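Local atomic coordinates of mandelate racemase/muconate lactonizing enzyme (Roseovarius nubinhibens, PDB entry 2QDD), a protein that binds magnesium and, as a member of the mandelate racemase/muconate lactonizing enzyme family of the enolase superfamily, probably catalyses a metal-dependent reaction on a substrate not yet identified. Residues Trp218-Cys223 with Leu242-His247; Val264-Asn269 with Met291-Val296; Glu208-Val213 with Arg234-Pro239. All blocks are in the same frame, centred on the assembly; numbering follows the deposited sequence.

Contact 1 (Trp218-Cys223 with Leu242-His247)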
ATOM      1  N   TRP A 218     -14.976 -20.171 -14.481  1.00 26.54           N
ATOM      2  CA  TRP A 218     -13.532 -20.257 -14.232  1.00 27.05           C
ATOM      3  C   TRP A 218     -12.676 -19.943 -15.452  1.00 29.56           C
ATOM      4  O   TRP A 218     -12.942 -20.431 -16.551  1.00 32.11           O
ATOM      5  CB  TRP A 218     -13.163 -21.662 -13.769  1.00 31.33           C
ATOM      6  CG  TRP A 218     -13.379 -21.947 -12.314  1.00 34.87           C
ATOM      7  CD1 TRP A 218     -14.321 -22.777 -11.776  1.00 32.01           C
ATOM      8  CD2 TRP A 218     -12.608 -21.448 -11.214  1.00 33.34           C
ATOM      9  NE1 TRP A 218     -14.201 -22.809 -10.411  1.00 35.44           N
ATOM     10  CE2 TRP A 218     -13.154 -22.009 -10.038  1.00 33.36           C
ATOM     11  CE3 TRP A 218     -11.516 -20.577 -11.107  1.00 28.29           C
ATOM     12  CZ2 TRP A 218     -12.641 -21.733  -8.772  1.00 31.05           C
ATOM     13  CZ3 TRP A 218     -11.012 -20.294  -9.843  1.00 29.30           C
ATOM     14  CH2 TRP A 218     -11.578 -20.867  -8.693  1.00 32.93           C
ATOM     15  N   ILE A 219     -11.648 -19.125 -15.244  1.00 30.80           N
ATOM     16  CA  ILE A 219     -10.603 -18.916 -16.239  1.00 26.75           C
ATOM     17  C   ILE A 219      -9.291 -19.422 -15.671  1.00 28.43           C
ATOM     18  O   ILE A 219      -8.827 -18.941 -14.632  1.00 28.88           O
ATOM     19  CB  ILE A 219     -10.454 -17.418 -16.632  1.00 26.20           C
ATOM     20  CG1 ILE A 219     -11.795 -16.819 -17.076  1.00 24.80           C
ATOM     21  CG2 ILE A 219      -9.375 -17.241 -17.709  1.00 26.82           C
ATOM     22  CD1 ILE A 219     -12.495 -17.547 -18.230  1.00 27.07           C
ATOM     23  N   GLU A 220      -8.704 -20.402 -16.350  1.00 29.09           N
ATOM     24  CA  GLU A 220      -7.468 -21.009 -15.885  1.00 37.01           C
ATOM     25  C   GLU A 220      -6.275 -20.344 -16.551  1.00 33.59           C
ATOM     26  O   GLU A 220      -6.185 -20.304 -17.785  1.00 30.60           O
ATOM     27  CB  GLU A 220      -7.472 -22.518 -16.132  1.00 35.18           C
ATOM     28  CG  GLU A 220      -6.343 -23.271 -15.437  1.00 50.52           C
ATOM     29  CD  GLU A 220      -6.199 -24.708 -15.925  1.00 57.16           C
ATOM     30  OE1 GLU A 220      -7.234 -25.357 -16.208  1.00 69.76           O
ATOM     31  OE2 GLU A 220      -5.046 -25.191 -16.019  1.00 69.02           O
ATOM     32  N   GLN A 221      -5.390 -19.808 -15.705  1.00 32.97           N
ATOM     33  CA  GLN A 221      -4.076 -19.268 -16.073  1.00 33.56           C
ATOM     34  C   GLN A 221      -4.026 -18.536 -17.425  1.00 33.69           C
ATOM     35  O   GLN A 221      -3.484 -19.060 -18.405  1.00 34.04           O
ATOM     36  CB  GLN A 221      -2.990 -20.349 -15.940  1.00 35.75           C
ATOM     37  CG  GLN A 221      -1.552 -19.850 -16.105  1.00 35.29           C
ATOM     38  CD  GLN A 221      -0.891 -19.436 -14.820  1.00 32.33           C
ATOM     39  OE1 GLN A 221      -0.955 -20.140 -13.820  1.00 37.51           O
ATOM     40  NE2 GLN A 221      -0.210 -18.295 -14.850  1.00 40.08           N
ATOM     41  N   PRO A 222      -4.620 -17.326 -17.489  1.00 35.15           N
ATOM     42  CA  PRO A 222      -4.724 -16.656 -18.786  1.00 34.98           C
ATOM     43  C   PRO A 222      -3.368 -16.189 -19.335  1.00 35.36           C
ATOM     44  O   PRO A 222      -3.169 -16.178 -20.550  1.00 35.39           O
ATOM     45  CB  PRO A 222      -5.664 -15.475 -18.504  1.00 33.66           C
ATOM     46  CG  PRO A 222      -5.540 -15.214 -17.046  1.00 35.49           C
ATOM     47  CD  PRO A 222      -5.214 -16.529 -16.396  1.00 37.83           C
ATOM     48  N   CYS A 223      -2.443 -15.846 -18.440  1.00 33.90           N
ATOM     49  CA  CYS A 223      -1.168 -15.243 -18.812  1.00 34.72           C
ATOM     50  C   CYS A 223       0.016 -16.028 -18.236  1.00 34.73           C
ATOM     51  O   CYS A 223      -0.170 -16.979 -17.482  1.00 36.58           O
ATOM     52  CB  CYS A 223      -1.129 -13.784 -18.351  1.00 32.42           C
ATOM     53  SG  CYS A 223      -2.462 -12.744 -19.020  1.00 38.23           S
ATOM     54  N   LEU A 242      -5.105 -20.361 -10.949  1.00 25.14           N
ATOM     55  CA  LEU A 242      -3.685 -20.387 -11.305  1.00 24.31           C
ATOM     56  C   LEU A 242      -3.131 -21.802 -11.306  1.00 27.17           C
ATOM     57  O   LEU A 242      -3.689 -22.682 -10.656  1.00 25.56           O
ATOM     58  CB  LEU A 242      -2.871 -19.506 -10.364  1.00 21.72           C
ATOM     59  CG  LEU A 242      -3.178 -18.008 -10.389  1.00 27.04           C
ATOM     60  CD1 LEU A 242      -2.276 -17.313  -9.405  1.00 21.73           C
ATOM     61  CD2 LEU A 242      -3.019 -17.410 -11.778  1.00 25.71           C
ATOM     62  N   ASP A 243      -2.037 -22.010 -12.042  1.00 25.37           N
ATOM     63  CA  ASP A 243      -1.479 -23.345 -12.282  1.00 25.57           C
ATOM     64  C   ASP A 243       0.030 -23.265 -12.527  1.00 24.05           C
ATOM     65  O   ASP A 243       0.819 -23.429 -11.599  1.00 23.54           O
ATOM     66  CB  ASP A 243      -2.218 -24.034 -13.448  1.00 34.74           C
ATOM     67  CG  ASP A 243      -1.765 -25.488 -13.686  1.00 38.99           C
ATOM     68  OD1 ASP A 243      -1.070 -26.080 -12.830  1.00 43.87           O
ATOM     69  OD2 ASP A 243      -2.121 -26.046 -14.746  1.00 46.13           O
ATOM     70  N   GLU A 244       0.426 -22.992 -13.767  1.00 26.09           N
ATOM     71  CA  GLU A 244       1.806 -23.218 -14.213  1.00 28.37           C
ATOM     72  C   GLU A 244       2.843 -22.250 -13.639  1.00 31.23           C
ATOM     73  O   GLU A 244       4.030 -22.568 -13.622  1.00 35.59           O
ATOM     74  CB  GLU A 244       1.882 -23.228 -15.741  1.00 28.51           C
ATOM     75  CG  GLU A 244       1.187 -24.429 -16.390  1.00 29.26           C
ATOM     76  CD  GLU A 244      -0.259 -24.144 -16.778  1.00 38.36           C
ATOM     77  OE1 GLU A 244      -0.799 -23.099 -16.361  1.00 39.26           O
ATOM     78  OE2 GLU A 244      -0.861 -24.966 -17.501  1.00 47.72           O
ATOM     79  N   CYS A 245       2.399 -21.082 -13.169  1.00 26.93           N
ATOM     80  CA  CYS A 245       3.308 -20.087 -12.591  1.00 31.47           C
ATOM     81  C   CYS A 245       3.710 -20.390 -11.148  1.00 28.69           C
ATOM     82  O   CYS A 245       4.548 -19.693 -10.576  1.00 37.89           O
ATOM     83  CB  CYS A 245       2.745 -18.663 -12.717  1.00 30.63           C
ATOM     84  SG  CYS A 245       1.136 -18.376 -11.921  1.00 37.82           S
ATOM     85  N   LEU A 246       3.118 -21.430 -10.567  1.00 25.92           N
ATOM     86  CA  LEU A 246       3.281 -21.723  -9.147  1.00 31.85           C
ATOM     87  C   LEU A 246       4.264 -22.871  -8.909  1.00 32.53           C
ATOM     88  O   LEU A 246       3.880 -24.036  -8.871  1.00 39.95           O
ATOM     89  CB  LEU A 246       1.927 -22.054  -8.520  1.00 34.58           C
ATOM     90  CG  LEU A 246       0.788 -21.044  -8.626  1.00 34.16           C
ATOM     91  CD1 LEU A 246      -0.513 -21.788  -8.447  1.00 36.05           C
ATOM     92  CD2 LEU A 246       0.930 -19.937  -7.591  1.00 33.45           C
ATOM     93  N   HIS A 247       5.533 -22.536  -8.741  1.00 35.65           N
ATOM     94  CA  HIS A 247       6.585 -23.545  -8.728  1.00 39.42           C
ATOM     95  C   HIS A 247       6.917 -24.025  -7.318  1.00 40.07           C
ATOM     96  O   HIS A 247       7.369 -25.157  -7.135  1.00 44.12           O
ATOM     97  CB  HIS A 247       7.838 -23.026  -9.441  1.00 37.69           C
ATOM     98  CG  HIS A 247       7.607 -22.680 -10.881  1.00 43.40           C
ATOM     99  ND1 HIS A 247       7.432 -23.638 -11.857  1.00 42.47           N
ATOM    100  CD2 HIS A 247       7.509 -21.483 -11.505  1.00 47.62           C
ATOM    101  CE1 HIS A 247       7.239 -23.045 -13.021  1.00 46.35           C
ATOM    102  NE2 HIS A 247       7.282 -21.737 -12.837  1.00 46.10           N
TER
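The amide of Q221 carries the hydrogen bonds between the two segments. CG is anti to the backbone N, and a bend at chi2 of 91° turns the amide toward residues 242-247. OE1 accepts from the backbone N of D243 at 2.8 Å, in the plane of the side-chain carbonyl. NE2 donates twice. One bond goes across to SG of C245 at 3.2 Å. The other returns within its own segment to the carbonyl O of C223 at 2.9 Å and is nearly straight, 170° at the hydrogen. Both acceptors lie close to the amide plane, so the group is fixed in rotation. An alanine here would probably loosen the turn D243-L246 from strand 218-220, because the partners of D243 N and C245 SG would be lost.

Both segments sit at the C-terminal ends of parallel strands of the enolase-superfamily barrel, where its metal site lies. E220, D243 and E244 bind Mg(2+), together with D196; no metal is bound to this chain in the model.

The carboxylates form a second group. OE2 of E220 is 3.3 Å from OD2 of D243, two acceptors with carboxylate planes 55° apart. Their repulsion is probably offset by salt bridges from E220 to K265 and from D243 to K267 and R270. E244 bends at chi2 and lays OE1 against CG of Q221 at 3.3 Å, while its OE2 bonds to Y59.

Contact 2 (Val264-Asn269 with Met291-Val296)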
ATOM      1  N   VAL A 264      -6.332 -22.671  -7.154  1.00 23.08           N
ATOM      2  CA  VAL A 264      -5.108 -23.175  -7.786  1.00 23.49           C
ATOM      3  C   VAL A 264      -5.243 -24.644  -8.227  1.00 25.51           C
ATOM      4  O   VAL A 264      -6.022 -25.399  -7.652  1.00 18.47           O
ATOM      5  CB  VAL A 264      -3.834 -22.997  -6.890  1.00 22.00           C
ATOM      6  CG1 VAL A 264      -3.662 -21.539  -6.441  1.00 24.60           C
ATOM      7  CG2 VAL A 264      -3.855 -23.939  -5.679  1.00 19.44           C
ATOM      8  N   LYS A 265      -4.494 -25.025  -9.262  1.00 22.37           N
ATOM      9  CA  LYS A 265      -4.176 -26.429  -9.524  1.00 24.73           C
ATOM     10  C   LYS A 265      -2.931 -26.830  -8.759  1.00 23.14           C
ATOM     11  O   LYS A 265      -1.959 -26.074  -8.704  1.00 28.47           O
ATOM     12  CB  LYS A 265      -3.932 -26.670 -11.014  1.00 23.25           C
ATOM     13  CG  LYS A 265      -5.166 -26.556 -11.876  1.00 28.78           C
ATOM     14  CD  LYS A 265      -4.965 -27.270 -13.192  1.00 39.01           C
ATOM     15  CE  LYS A 265      -6.290 -27.621 -13.828  1.00 43.09           C
ATOM     16  NZ  LYS A 265      -6.148 -27.966 -15.270  1.00 50.61           N
ATOM     17  N   ILE A 266      -2.963 -28.019  -8.163  1.00 21.99           N
ATOM     18  CA  ILE A 266      -1.771 -28.592  -7.538  1.00 27.71           C
ATOM     19  C   ILE A 266      -1.318 -29.840  -8.292  1.00 33.62           C
ATOM     20  O   ILE A 266      -2.099 -30.775  -8.502  1.00 30.29           O
ATOM     21  CB  ILE A 266      -1.980 -28.926  -6.041  1.00 27.79           C
ATOM     22  CG1 ILE A 266      -2.678 -27.767  -5.322  1.00 24.99           C
ATOM     23  CG2 ILE A 266      -0.639 -29.238  -5.371  1.00 22.07           C
ATOM     24  CD1 ILE A 266      -3.318 -28.177  -4.042  1.00 16.95           C
ATOM     25  N   LYS A 267      -0.055 -29.828  -8.715  1.00 28.83           N
ATOM     26  CA  LYS A 267       0.524 -30.917  -9.485  1.00 26.59           C
ATOM     27  C   LYS A 267       1.880 -31.280  -8.900  1.00 26.83           C
ATOM     28  O   LYS A 267       2.799 -30.468  -8.955  1.00 31.54           O
ATOM     29  CB  LYS A 267       0.667 -30.520 -10.960  1.00 26.81           C
ATOM     30  CG  LYS A 267      -0.655 -30.239 -11.650  1.00 24.95           C
ATOM     31  CD  LYS A 267      -0.482 -30.040 -13.119  1.00 26.44           C
ATOM     32  CE  LYS A 267      -1.683 -29.314 -13.678  1.00 30.76           C
ATOM     33  NZ  LYS A 267      -1.494 -29.047 -15.128  1.00 38.51           N
ATOM     34  N   PRO A 268       2.004 -32.495  -8.331  1.00 29.85           N
ATOM     35  CA  PRO A 268       3.215 -32.964  -7.645  1.00 29.53           C
ATOM     36  C   PRO A 268       4.518 -32.802  -8.444  1.00 28.18           C
ATOM     37  O   PRO A 268       5.532 -32.408  -7.870  1.00 29.10           O
ATOM     38  CB  PRO A 268       2.924 -34.446  -7.391  1.00 30.19           C
ATOM     39  CG  PRO A 268       1.452 -34.528  -7.318  1.00 31.80           C
ATOM     40  CD  PRO A 268       0.939 -33.517  -8.301  1.00 30.38           C
ATOM     41  N   ASN A 269       4.479 -33.082  -9.748  1.00 27.97           N
ATOM     42  CA  ASN A 269       5.652 -32.901 -10.605  1.00 29.84           C
ATOM     43  C   ASN A 269       6.076 -31.445 -10.826  1.00 26.57           C
ATOM     44  O   ASN A 269       7.234 -31.179 -11.127  1.00 34.78           O
ATOM     45  CB  ASN A 269       5.497 -33.641 -11.940  1.00 29.18           C
ATOM     46  CG  ASN A 269       6.850 -34.032 -12.558  1.00 33.31           C
ATOM     47  OD1 ASN A 269       7.329 -33.389 -13.489  1.00 30.10           O
ATOM     48  ND2 ASN A 269       7.466 -35.084 -12.029  1.00 22.23           N
ATOM     49  N   MET A 291      -9.614 -26.191  -5.571  1.00 25.30           N
ATOM     50  CA  MET A 291      -8.369 -26.789  -6.058  1.00 25.65           C
ATOM     51  C   MET A 291      -8.597 -27.989  -6.976  1.00 28.00           C
ATOM     52  O   MET A 291      -9.369 -28.877  -6.640  1.00 27.42           O
ATOM     53  CB  MET A 291      -7.454 -27.172  -4.884  1.00 22.40           C
ATOM     54  CG  MET A 291      -6.909 -25.985  -4.082  1.00 22.57           C
ATOM     55  SD  MET A 291      -5.971 -26.435  -2.612  1.00 17.23           S
ATOM     56  CE  MET A 291      -7.249 -26.705  -1.395  1.00 11.18           C
ATOM     57  N   HIS A 292      -7.939 -27.998  -8.140  1.00 27.32           N
ATOM     58  CA  HIS A 292      -7.808 -29.213  -8.958  1.00 30.43           C
ATOM     59  C   HIS A 292      -6.520 -29.916  -8.556  1.00 29.06           C
ATOM     60  O   HIS A 292      -5.460 -29.303  -8.538  1.00 32.47           O
ATOM     61  CB  HIS A 292      -7.733 -28.893 -10.455  1.00 26.28           C
ATOM     62  CG  HIS A 292      -8.976 -28.281 -11.017  1.00 33.93           C
ATOM     63  ND1 HIS A 292     -10.065 -29.027 -11.412  1.00 38.68           N
ATOM     64  CD2 HIS A 292      -9.293 -26.993 -11.277  1.00 39.20           C
ATOM     65  CE1 HIS A 292     -11.004 -28.224 -11.877  1.00 30.84           C
ATOM     66  NE2 HIS A 292     -10.561 -26.983 -11.804  1.00 43.16           N
ATOM     67  N   ILE A 293      -6.613 -31.195  -8.218  1.00 29.69           N
ATOM     68  CA  ILE A 293      -5.434 -31.958  -7.812  1.00 29.70           C
ATOM     69  C   ILE A 293      -5.241 -33.175  -8.716  1.00 31.29           C
ATOM     70  O   ILE A 293      -6.048 -34.107  -8.718  1.00 34.31           O
ATOM     71  CB  ILE A 293      -5.461 -32.342  -6.309  1.00 24.71           C
ATOM     72  CG1 ILE A 293      -5.583 -31.080  -5.432  1.00 22.85           C
ATOM     73  CG2 ILE A 293      -4.227 -33.154  -5.952  1.00 26.02           C
ATOM     74  CD1 ILE A 293      -5.585 -31.326  -3.932  1.00 27.92           C
ATOM     75  N   GLU A 294      -4.154 -33.133  -9.480  1.00 32.25           N
ATOM     76  CA  GLU A 294      -3.880 -34.038 -10.595  1.00 29.16           C
ATOM     77  C   GLU A 294      -2.368 -34.024 -10.803  1.00 32.08           C
ATOM     78  O   GLU A 294      -1.672 -33.279 -10.129  1.00 36.81           O
ATOM     79  CB  GLU A 294      -4.588 -33.543 -11.854  1.00 33.42           C
ATOM     80  CG  GLU A 294      -4.222 -32.118 -12.270  1.00 33.69           C
ATOM     81  CD  GLU A 294      -5.251 -31.506 -13.194  1.00 41.00           C
ATOM     82  OE1 GLU A 294      -6.450 -31.497 -12.833  1.00 42.35           O
ATOM     83  OE2 GLU A 294      -4.864 -31.041 -14.289  1.00 53.54           O
ATOM     84  N   ASP A 295      -1.842 -34.835 -11.714  1.00 30.81           N
ATOM     85  CA  ASP A 295      -0.458 -34.625 -12.116  1.00 31.04           C
ATOM     86  C   ASP A 295      -0.322 -34.127 -13.548  1.00 28.98           C
ATOM     87  O   ASP A 295      -1.319 -33.983 -14.266  1.00 33.10           O
ATOM     88  CB  ASP A 295       0.441 -35.835 -11.804  1.00 36.97           C
ATOM     89  CG  ASP A 295       1.886 -35.428 -11.448  1.00 44.28           C
ATOM     90  OD1 ASP A 295       2.699 -36.304 -11.078  1.00 48.86           O
ATOM     91  OD2 ASP A 295       2.218 -34.225 -11.551  1.00 41.30           O
ATOM     92  N   VAL A 296       0.918 -33.846 -13.940  1.00 32.02           N
ATOM     93  CA  VAL A 296       1.260 -33.143 -15.176  1.00 36.21           C
ATOM     94  C   VAL A 296       1.045 -34.067 -16.378  1.00 34.82           C
ATOM     95  O   VAL A 296       0.633 -33.624 -17.452  1.00 39.48           O
ATOM     96  CB  VAL A 296       2.736 -32.646 -15.117  1.00 33.73           C
ATOM     97  CG1 VAL A 296       3.165 -31.998 -16.416  1.00 47.14           C
ATOM     98  CG2 VAL A 296       2.917 -31.670 -13.968  1.00 31.57           C
TER
HETATM   99  O   HOH W   1      -8.295 -30.317 -14.455  1.00 48.37           O
HETATM  100  O   HOH W   2      -2.529 -31.888 -15.465  1.00 47.82           O
HETATM  101  O   HOH W   3       5.547 -36.792 -10.383  1.00 25.31           O
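K265 and K267 both start with CG anti to the carbonyl carbon (chi1 -69° and -63°) and run on extended. E294 takes the crowded position, CG between the backbone N and the carbonyl carbon (chi1 57°), which brings its OE2 near both amines. NZ of K265 makes a long, weak salt bridge to OE2 of E294 at 3.5 Å. NZ of K267 is farther from the same oxygen. Water bridges both pairs: one links K265 NZ, by a weak bond, to E294 OE1, and another accepts a hydrogen bond from K267 NZ and donates to E294 OE2 and to the carbonyl O of D295. Both lysines have other partners, E220 for K265, and D243 and Y59 for K267. The carboxylates nearby would probably favour the charged form of both lysines.

The backbones are neighbouring parallel strands of the barrel, joined through helix 274-287 in a beta-alpha-beta unit. I266 N donates to the carbonyl O of H292 at 2.8 Å, nearly along the C=O axis. E294 N reaches the carbonyl O of I266 at 3.3 Å.

On the sheet face of I266, its CD1 meets SD of M291 at 3.5 Å and CD1 of I293 at 3.9 Å. Helix 274-287 covers this face. On the face of K265, its CG packs on CB of H292 at 3.8 Å.

Beyond the strands, OD2 of D295 uses its syn lone pair to accept from the backbone N of N269 at 3.1 Å, in the first turn of helix 268-271. CG2 of V296 lies against CB of N269 and CD of K267.

Contact 3 (Glu208-Val213 with Arg234-Pro239)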
ATOM      1  N   GLU A 208      -9.630  -7.619 -22.790  1.00 30.56           N
ATOM      2  CA  GLU A 208     -10.564  -7.411 -23.899  1.00 35.00           C
ATOM      3  C   GLU A 208     -11.607  -8.516 -24.071  1.00 31.32           C
ATOM      4  O   GLU A 208     -12.793  -8.213 -24.173  1.00 32.39           O
ATOM      5  CB  GLU A 208      -9.828  -7.154 -25.220  1.00 32.92           C
ATOM      6  CG  GLU A 208     -10.755  -6.947 -26.420  1.00 37.73           C
ATOM      7  CD  GLU A 208     -10.043  -7.032 -27.761  1.00 49.48           C
ATOM      8  OE1 GLU A 208      -8.867  -7.463 -27.797  1.00 54.95           O
ATOM      9  OE2 GLU A 208     -10.666  -6.671 -28.787  1.00 51.52           O
ATOM     10  N   VAL A 209     -11.187  -9.783 -24.104  1.00 30.40           N
ATOM     11  CA  VAL A 209     -12.175 -10.865 -24.186  1.00 28.67           C
ATOM     12  C   VAL A 209     -13.056 -11.058 -22.948  1.00 27.27           C
ATOM     13  O   VAL A 209     -14.265 -11.223 -23.081  1.00 24.85           O
ATOM     14  CB  VAL A 209     -11.699 -12.202 -24.886  1.00 33.80           C
ATOM     15  CG1 VAL A 209     -10.307 -12.110 -25.494  1.00 27.80           C
ATOM     16  CG2 VAL A 209     -11.859 -13.423 -23.996  1.00 25.42           C
ATOM     17  N   LEU A 210     -12.465 -10.992 -21.755  1.00 27.17           N
ATOM     18  CA  LEU A 210     -13.212 -11.249 -20.518  1.00 25.89           C
ATOM     19  C   LEU A 210     -14.164 -10.126 -20.140  1.00 25.67           C
ATOM     20  O   LEU A 210     -15.168 -10.371 -19.486  1.00 32.53           O
ATOM     21  CB  LEU A 210     -12.287 -11.600 -19.349  1.00 27.27           C
ATOM     22  CG  LEU A 210     -11.490 -12.903 -19.466  1.00 27.40           C
ATOM     23  CD1 LEU A 210     -10.601 -13.115 -18.253  1.00 25.88           C
ATOM     24  CD2 LEU A 210     -12.422 -14.084 -19.656  1.00 32.24           C
ATOM     25  N   ASN A 211     -13.871  -8.905 -20.577  1.00 27.27           N
ATOM     26  CA  ASN A 211     -14.816  -7.802 -20.427  1.00 27.60           C
ATOM     27  C   ASN A 211     -15.795  -7.637 -21.591  1.00 29.75           C
ATOM     28  O   ASN A 211     -16.596  -6.705 -21.600  1.00 32.57           O
ATOM     29  CB  ASN A 211     -14.089  -6.486 -20.110  1.00 25.56           C
ATOM     30  CG  ASN A 211     -13.424  -6.503 -18.736  1.00 26.66           C
ATOM     31  OD1 ASN A 211     -13.835  -7.241 -17.848  1.00 35.17           O
ATOM     32  ND2 ASN A 211     -12.400  -5.679 -18.561  1.00 25.74           N
ATOM     33  N   SER A 212     -15.733  -8.548 -22.562  1.00 32.69           N
ATOM     34  CA  SER A 212     -16.690  -8.577 -23.675  1.00 34.87           C
ATOM     35  C   SER A 212     -17.770  -9.642 -23.499  1.00 36.57           C
ATOM     36  O   SER A 212     -18.692  -9.753 -24.312  1.00 42.04           O
ATOM     37  CB  SER A 212     -15.959  -8.809 -24.993  1.00 32.88           C
ATOM     38  OG  SER A 212     -14.981  -7.810 -25.203  1.00 36.07           O
ATOM     39  N   VAL A 213     -17.651 -10.408 -22.421  1.00 36.42           N
ATOM     40  CA  VAL A 213     -18.264 -11.725 -22.300  1.00 36.55           C
ATOM     41  C   VAL A 213     -19.180 -11.741 -21.063  1.00 39.16           C
ATOM     42  O   VAL A 213     -18.839 -11.160 -20.029  1.00 34.11           O
ATOM     43  CB  VAL A 213     -17.143 -12.819 -22.282  1.00 36.06           C
ATOM     44  CG1 VAL A 213     -17.193 -13.727 -21.079  1.00 22.29           C
ATOM     45  CG2 VAL A 213     -17.107 -13.588 -23.578  1.00 32.67           C
ATOM     46  N   ARG A 234      -7.702  -7.991 -11.340  1.00 26.79           N
ATOM     47  CA  ARG A 234      -8.172  -6.677 -10.888  1.00 28.16           C
ATOM     48  C   ARG A 234      -9.145  -5.976 -11.846  1.00 28.11           C
ATOM     49  O   ARG A 234      -9.857  -5.055 -11.446  1.00 30.64           O
ATOM     50  CB  ARG A 234      -6.985  -5.761 -10.605  1.00 26.14           C
ATOM     51  CG  ARG A 234      -6.286  -6.069  -9.293  1.00 40.86           C
ATOM     52  CD  ARG A 234      -5.349  -4.941  -8.868  1.00 62.75           C
ATOM     53  NE  ARG A 234      -4.073  -4.974  -9.586  1.00 72.14           N
ATOM     54  CZ  ARG A 234      -3.016  -5.707  -9.238  1.00 71.40           C
ATOM     55  NH1 ARG A 234      -3.052  -6.496  -8.167  1.00 64.47           N
ATOM     56  NH2 ARG A 234      -1.911  -5.653  -9.972  1.00 70.96           N
ATOM     57  N   ARG A 235      -9.168  -6.421 -13.099  1.00 25.47           N
ATOM     58  CA  ARG A 235      -9.803  -5.689 -14.186  1.00 22.34           C
ATOM     59  C   ARG A 235     -10.990  -6.438 -14.807  1.00 24.58           C
ATOM     60  O   ARG A 235     -11.699  -5.884 -15.648  1.00 26.20           O
ATOM     61  CB  ARG A 235      -8.768  -5.353 -15.265  1.00 19.80           C
ATOM     62  CG  ARG A 235      -7.621  -4.451 -14.792  1.00 22.36           C
ATOM     63  CD  ARG A 235      -7.116  -3.560 -15.922  1.00 21.57           C
ATOM     64  NE  ARG A 235      -8.074  -2.510 -16.259  1.00 24.28           N
ATOM     65  CZ  ARG A 235      -8.161  -1.901 -17.440  1.00 22.99           C
ATOM     66  NH1 ARG A 235      -7.353  -2.228 -18.440  1.00 23.16           N
ATOM     67  NH2 ARG A 235      -9.072  -0.961 -17.621  1.00 21.22           N
ATOM     68  N   VAL A 236     -11.185  -7.699 -14.411  1.00 24.48           N
ATOM     69  CA  VAL A 236     -12.252  -8.554 -14.966  1.00 20.66           C
ATOM     70  C   VAL A 236     -13.120  -9.154 -13.845  1.00 21.58           C
ATOM     71  O   VAL A 236     -12.797  -9.009 -12.664  1.00 21.55           O
ATOM     72  CB  VAL A 236     -11.686  -9.687 -15.900  1.00 20.22           C
ATOM     73  CG1 VAL A 236     -10.751  -9.111 -16.966  1.00 18.25           C
ATOM     74  CG2 VAL A 236     -10.967 -10.763 -15.105  1.00 16.42           C
ATOM     75  N   ALA A 237     -14.204  -9.832 -14.221  1.00 25.73           N
ATOM     76  CA  ALA A 237     -15.228 -10.278 -13.268  1.00 24.48           C
ATOM     77  C   ALA A 237     -15.282 -11.798 -13.011  1.00 25.17           C
ATOM     78  O   ALA A 237     -16.082 -12.256 -12.188  1.00 26.84           O
ATOM     79  CB  ALA A 237     -16.591  -9.756 -13.692  1.00 23.33           C
ATOM     80  N   ASN A 238     -14.434 -12.562 -13.706  1.00 23.19           N
ATOM     81  CA  ASN A 238     -14.397 -14.033 -13.614  1.00 23.17           C
ATOM     82  C   ASN A 238     -13.521 -14.519 -12.465  1.00 27.69           C
ATOM     83  O   ASN A 238     -12.531 -13.859 -12.137  1.00 25.06           O
ATOM     84  CB  ASN A 238     -13.808 -14.624 -14.899  1.00 25.98           C
ATOM     85  CG  ASN A 238     -14.714 -14.453 -16.090  1.00 31.42           C
ATOM     86  OD1 ASN A 238     -14.853 -13.354 -16.619  1.00 37.17           O
ATOM     87  ND2 ASN A 238     -15.328 -15.548 -16.532  1.00 27.97           N
ATOM     88  N   PRO A 239     -13.856 -15.690 -11.875  1.00 22.97           N
ATOM     89  CA  PRO A 239     -12.913 -16.422 -11.020  1.00 24.59           C
ATOM     90  C   PRO A 239     -11.649 -16.855 -11.772  1.00 22.06           C
ATOM     91  O   PRO A 239     -11.738 -17.352 -12.894  1.00 23.63           O
ATOM     92  CB  PRO A 239     -13.713 -17.671 -10.591  1.00 25.13           C
ATOM     93  CG  PRO A 239     -15.131 -17.316 -10.781  1.00 22.48           C
ATOM     94  CD  PRO A 239     -15.150 -16.392 -11.970  1.00 26.82           C
TER
HETATM   95  O   HOH W   4     -15.306  -9.343 -16.840  1.00 44.10           O
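N211 leaves the end of helix 203-210 with CG anti to the carbonyl carbon (chi1 -67°). From CB the chain turns to CG, which lies 3.6 Å from the carbonyl O of R235. Of the two tip atoms, ND2 donates to that oxygen at 3.0 Å. R235 O is near the plane of the N211 amide, but ND2 stands above the plane of the R235 carbonyl. OD1 rests 3.5 Å from CA of V236. It also accepts from a water that donates to the carbonyl O of L210 and accepts from the backbone N of A237 at 2.9 Å, so the water ties the helix end to the loop.

This is the end of the barrel where its strands begin, and the loop after helix 226-233 leads into strand 240-242. It is also a subunit interface. ND2 of N211 has a second partner in A237 of a neighbouring subunit. R235 bonds to the carbonyl O of V236 and forms a salt bridge with E262, both of that subunit.

Next to these polar contacts, L210 crosses V236 obliquely. CB of L210 is 3.8 Å from CG1 of V236, and CD1 of L210 is 3.9 Å from CG2 of V236. CD2 of L210 meets OD1 of N238, whose ND2 bonds to the carbonyls of A215 and D217.

Contacts 1 and 2 meet at the metal site, their centres about 11 Å apart. OE1 of E220 forms a salt bridge with NZ of K265 at 3.0 Å, so a lysine of contact 2 partners a metal ligand of contact 1. The carbonyl O of L242 probably accepts from N of K265 at 2.8 Å, which joins the strands of the two contacts. Contact 3 lies at the other end of strand 218-220. Its centre is about 15 Å from that of contact 1, and N of I219 probably donates a hydrogen bond to O of P239 at 2.9 Å. Contacts 2 and 3 do not touch; their nearest atoms are about 9 Å apart.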